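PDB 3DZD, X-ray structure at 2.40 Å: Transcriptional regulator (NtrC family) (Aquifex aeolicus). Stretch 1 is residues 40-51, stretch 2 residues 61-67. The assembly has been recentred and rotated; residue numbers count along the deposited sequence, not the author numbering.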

# COMPACT_ATOMS: atom_id res chain seq x y z
N ILE A 40 -10.05 -22.64 18.99
CA ILE A 40 -9.04 -21.75 18.42
C ILE A 40 -8.07 -22.51 17.51
O ILE A 40 -7.79 -22.09 16.39
CB ILE A 40 -8.27 -21.00 19.54
CG1 ILE A 40 -9.21 -20.02 20.25
CG2 ILE A 40 -7.06 -20.29 18.99
CD1 ILE A 40 -8.60 -19.35 21.45
N LYS A 41 -7.58 -23.65 18.00
CA LYS A 41 -6.63 -24.48 17.25
C LYS A 41 -7.31 -25.11 16.04
O LYS A 41 -6.66 -25.47 15.06
CB LYS A 41 -6.06 -25.57 18.15
CG LYS A 41 -5.20 -25.05 19.30
CD LYS A 41 -5.17 -26.02 20.47
CE LYS A 41 -4.47 -27.32 20.10
NZ LYS A 41 -4.49 -28.31 21.22
N GLU A 42 -8.63 -25.22 16.13
CA GLU A 42 -9.43 -25.91 15.13
C GLU A 42 -9.81 -24.97 13.98
O GLU A 42 -9.81 -25.37 12.81
CB GLU A 42 -10.70 -26.44 15.81
CG GLU A 42 -11.57 -27.36 14.97
CD GLU A 42 -12.82 -27.80 15.72
OE1 GLU A 42 -13.48 -26.93 16.35
OE2 GLU A 42 -13.13 -29.00 15.70
N LEU A 43 -10.12 -23.73 14.32
CA LEU A 43 -10.65 -22.78 13.34
C LEU A 43 -10.21 -21.36 13.66
O LEU A 43 -10.02 -20.99 14.82
CB LEU A 43 -12.17 -22.90 13.30
CG LEU A 43 -13.03 -21.74 12.79
CD1 LEU A 43 -12.78 -21.46 11.31
CD2 LEU A 43 -14.50 -22.04 13.04
N PHE A 44 -10.01 -20.55 12.62
CA PHE A 44 -9.54 -19.19 12.82
C PHE A 44 -10.67 -18.18 13.01
O PHE A 44 -11.52 -18.01 12.14
CB PHE A 44 -8.64 -18.74 11.66
CG PHE A 44 -8.20 -17.31 11.78
CD1 PHE A 44 -7.23 -16.96 12.71
CD2 PHE A 44 -8.77 -16.32 11.01
CE1 PHE A 44 -6.83 -15.65 12.84
CE2 PHE A 44 -8.38 -15.01 11.13
CZ PHE A 44 -7.40 -14.67 12.05
N PHE A 45 -10.66 -17.51 14.16
CA PHE A 45 -11.58 -16.41 14.42
C PHE A 45 -10.82 -15.10 14.33
O PHE A 45 -9.90 -14.88 15.11
CB PHE A 45 -12.19 -16.52 15.82
CG PHE A 45 -12.99 -17.77 16.04
CD1 PHE A 45 -14.31 -17.85 15.64
CD2 PHE A 45 -12.41 -18.87 16.66
CE1 PHE A 45 -15.05 -19.00 15.84
CE2 PHE A 45 -13.14 -20.03 16.87
CZ PHE A 45 -14.46 -20.09 16.46
N PRO A 46 -11.19 -14.24 13.38
CA PRO A 46 -10.58 -12.91 13.27
C PRO A 46 -10.72 -12.14 14.58
O PRO A 46 -9.80 -11.43 14.98
CB PRO A 46 -11.42 -12.22 12.18
CG PRO A 46 -12.00 -13.33 11.39
CD PRO A 46 -12.20 -14.47 12.34
N VAL A 47 -11.87 -12.28 15.23
CA VAL A 47 -12.13 -11.55 16.47
C VAL A 47 -12.53 -12.50 17.60
O VAL A 47 -13.39 -13.36 17.43
CB VAL A 47 -13.25 -10.51 16.28
CG1 VAL A 47 -13.64 -9.90 17.61
CG2 VAL A 47 -12.82 -9.45 15.27
N ILE A 48 -11.89 -12.33 18.74
CA ILE A 48 -12.21 -13.12 19.91
C ILE A 48 -12.58 -12.20 21.04
O ILE A 48 -11.88 -11.22 21.31
CB ILE A 48 -11.03 -13.98 20.35
CG1 ILE A 48 -10.70 -15.00 19.26
CG2 ILE A 48 -11.34 -14.67 21.66
CD1 ILE A 48 -9.38 -15.70 19.46
N VAL A 49 -13.70 -12.51 21.70
CA VAL A 49 -14.22 -11.73 22.81
C VAL A 49 -14.03 -12.56 24.06
O VAL A 49 -14.66 -13.61 24.22
CB VAL A 49 -15.73 -11.44 22.65
CG1 VAL A 49 -16.29 -10.80 23.92
CG2 VAL A 49 -15.99 -10.57 21.43
N LEU A 50 -13.15 -12.09 24.94
CA LEU A 50 -12.70 -12.90 26.07
C LEU A 50 -13.00 -12.27 27.42
O LEU A 50 -12.72 -11.09 27.64
CB LEU A 50 -11.20 -13.16 25.94
CG LEU A 50 -10.47 -13.76 27.14
CD1 LEU A 50 -10.78 -15.25 27.29
CD2 LEU A 50 -8.98 -13.53 26.97
N ASP A 51 -13.57 -13.05 28.33
CA ASP A 51 -13.79 -12.56 29.68
C ASP A 51 -12.49 -12.65 30.49
O ASP A 51 -11.79 -13.66 30.44
CB ASP A 51 -14.92 -13.33 30.38
CG ASP A 51 -15.50 -12.56 31.56
OD1 ASP A 51 -14.71 -12.07 32.40
OD2 ASP A 51 -16.74 -12.42 31.65
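Stretch 2 61-67: NFIDFIK

A helix that packs on a β-strand meets a surface in which every second side chain points its way, and the pair of segments in this NtrC-family regulator illustrates how the two patterns are matched. In stretch 1 the helical residues I40 to E42 end a helix begun earlier in the chain; L43 is the first to leave helical phi/psi, and a largely extended link leads to the strand V47 to D51. Stretch 2 is helical through I63 to K67, held by the backbone bonds I66 N to F62 O (3.2 Å) and K67 N to I63 O (2.7 Å). Helix and strand run nearly antiparallel, their N-to-C directions 160° apart and their axes 10.8 Å distant at closest approach. That spacing leaves room for side chains, and side chains alone make the contact: no hydrogen bond crosses between the stretches.

Alternation governs the strand. I48 and L50 point toward the helix, whereas V47, V49 and D51 take no part. On the helix, F62 and I66 stand one turn apart and both point toward stretch 1, with I63 joining them from the side. L50 supplies the forked bump that fits among these three. Its CD2 lies 3.9 Å from CG1 of I63 and 4.4 Å from CD1 of I66, while its CD1 reaches to 4.0 Å from CD2 of F62. The fork therefore fills the hollow bordered by one aromatic and two branched aliphatic side chains. Because the chains run in opposing directions, the next inward strand residue back, I48, meets the later part of the helix: its CD1 rests 3.9 Å from CG2 of I66.

I40 extends the apolar surface beyond the strand. With chi1 m and chi2 t, its side chain reaches in so that CD1 lies 3.8 Å from CE2 of F62 and 3.9 Å from CG1 of I66. The methyl thus sits in a hollow lined by F62, F65 and I66, meeting the F62 ring at its edge. F65 is the third residue I40 touches, with CG2 of I40 3.9 Å from CE2 of F65 at the ring edge and CD1 of I40 4.0 Å from the same CE2. Beside it, the aliphatic part of K41 borders the same ring, with CD 3.8 Å from CZ of F65, although the lysine itself is exposed.

I66 is the common element, touched by I40, I48 and L50. The contact buries 361 Å², both sides summed. Its closest approaches are all between carbon atoms and no hydrogen bond crosses, so interlocking shape rather than polar pairing characterises this packing.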

# COMPACT_ATOMS: atom_id res chain seq x y z
N ASN A 61 -4.14 -14.08 31.15
CA ASN A 61 -3.00 -14.85 30.65
C ASN A 61 -3.35 -15.68 29.42
O ASN A 61 -2.49 -15.95 28.58
CB ASN A 61 -2.44 -15.76 31.75
CG ASN A 61 -1.84 -14.97 32.90
OD1 ASN A 61 -1.38 -13.84 32.72
ND2 ASN A 61 -1.84 -15.56 34.09
N PHE A 62 -4.61 -16.08 29.31
CA PHE A 62 -5.07 -16.84 28.15
C PHE A 62 -4.82 -16.08 26.85
O PHE A 62 -4.74 -16.67 25.78
CB PHE A 62 -6.56 -17.17 28.27
CG PHE A 62 -7.05 -18.09 27.21
CD1 PHE A 62 -6.83 -19.46 27.30
CD2 PHE A 62 -7.72 -17.60 26.10
CE1 PHE A 62 -7.27 -20.32 26.32
CE2 PHE A 62 -8.17 -18.46 25.11
CZ PHE A 62 -7.94 -19.82 25.22
N ILE A 63 -4.71 -14.76 26.95
CA ILE A 63 -4.34 -13.96 25.79
C ILE A 63 -3.05 -14.50 25.18
O ILE A 63 -2.88 -14.48 23.97
CB ILE A 63 -4.19 -12.48 26.15
CG1 ILE A 63 -5.57 -11.84 26.34
CG2 ILE A 63 -3.41 -11.74 25.08
CD1 ILE A 63 -5.51 -10.43 26.84
N ASP A 64 -2.15 -14.99 26.03
CA ASP A 64 -0.89 -15.55 25.53
C ASP A 64 -1.14 -16.81 24.69
O ASP A 64 -0.48 -17.03 23.68
CB ASP A 64 0.08 -15.85 26.68
CG ASP A 64 0.61 -14.59 27.34
OD1 ASP A 64 1.04 -13.66 26.62
OD2 ASP A 64 0.60 -14.53 28.59
N PHE A 65 -2.11 -17.62 25.11
CA PHE A 65 -2.50 -18.77 24.31
C PHE A 65 -2.91 -18.33 22.91
O PHE A 65 -2.52 -18.94 21.92
CB PHE A 65 -3.65 -19.52 24.96
CG PHE A 65 -4.12 -20.69 24.15
CD1 PHE A 65 -3.71 -21.97 24.45
CD2 PHE A 65 -4.96 -20.50 23.06
CE1 PHE A 65 -4.13 -23.05 23.71
CE2 PHE A 65 -5.39 -21.58 22.31
CZ PHE A 65 -4.98 -22.85 22.63
N ILE A 66 -3.72 -17.28 22.85
CA ILE A 66 -4.20 -16.72 21.59
C ILE A 66 -3.04 -16.13 20.80
O ILE A 66 -2.94 -16.31 19.58
CB ILE A 66 -5.28 -15.64 21.85
CG1 ILE A 66 -6.50 -16.25 22.54
CG2 ILE A 66 -5.67 -14.93 20.56
CD1 ILE A 66 -7.42 -15.24 23.17
N LYS A 67 -2.18 -15.40 21.50
CA LYS A 67 -0.99 -14.81 20.89
C LYS A 67 -0.13 -15.89 20.24
O LYS A 67 0.59 -15.63 19.28
CB LYS A 67 -0.18 -14.07 21.96
CG LYS A 67 1.14 -13.51 21.49
CD LYS A 67 2.09 -13.26 22.66
CE LYS A 67 1.39 -12.53 23.80
NZ LYS A 67 0.89 -11.19 23.39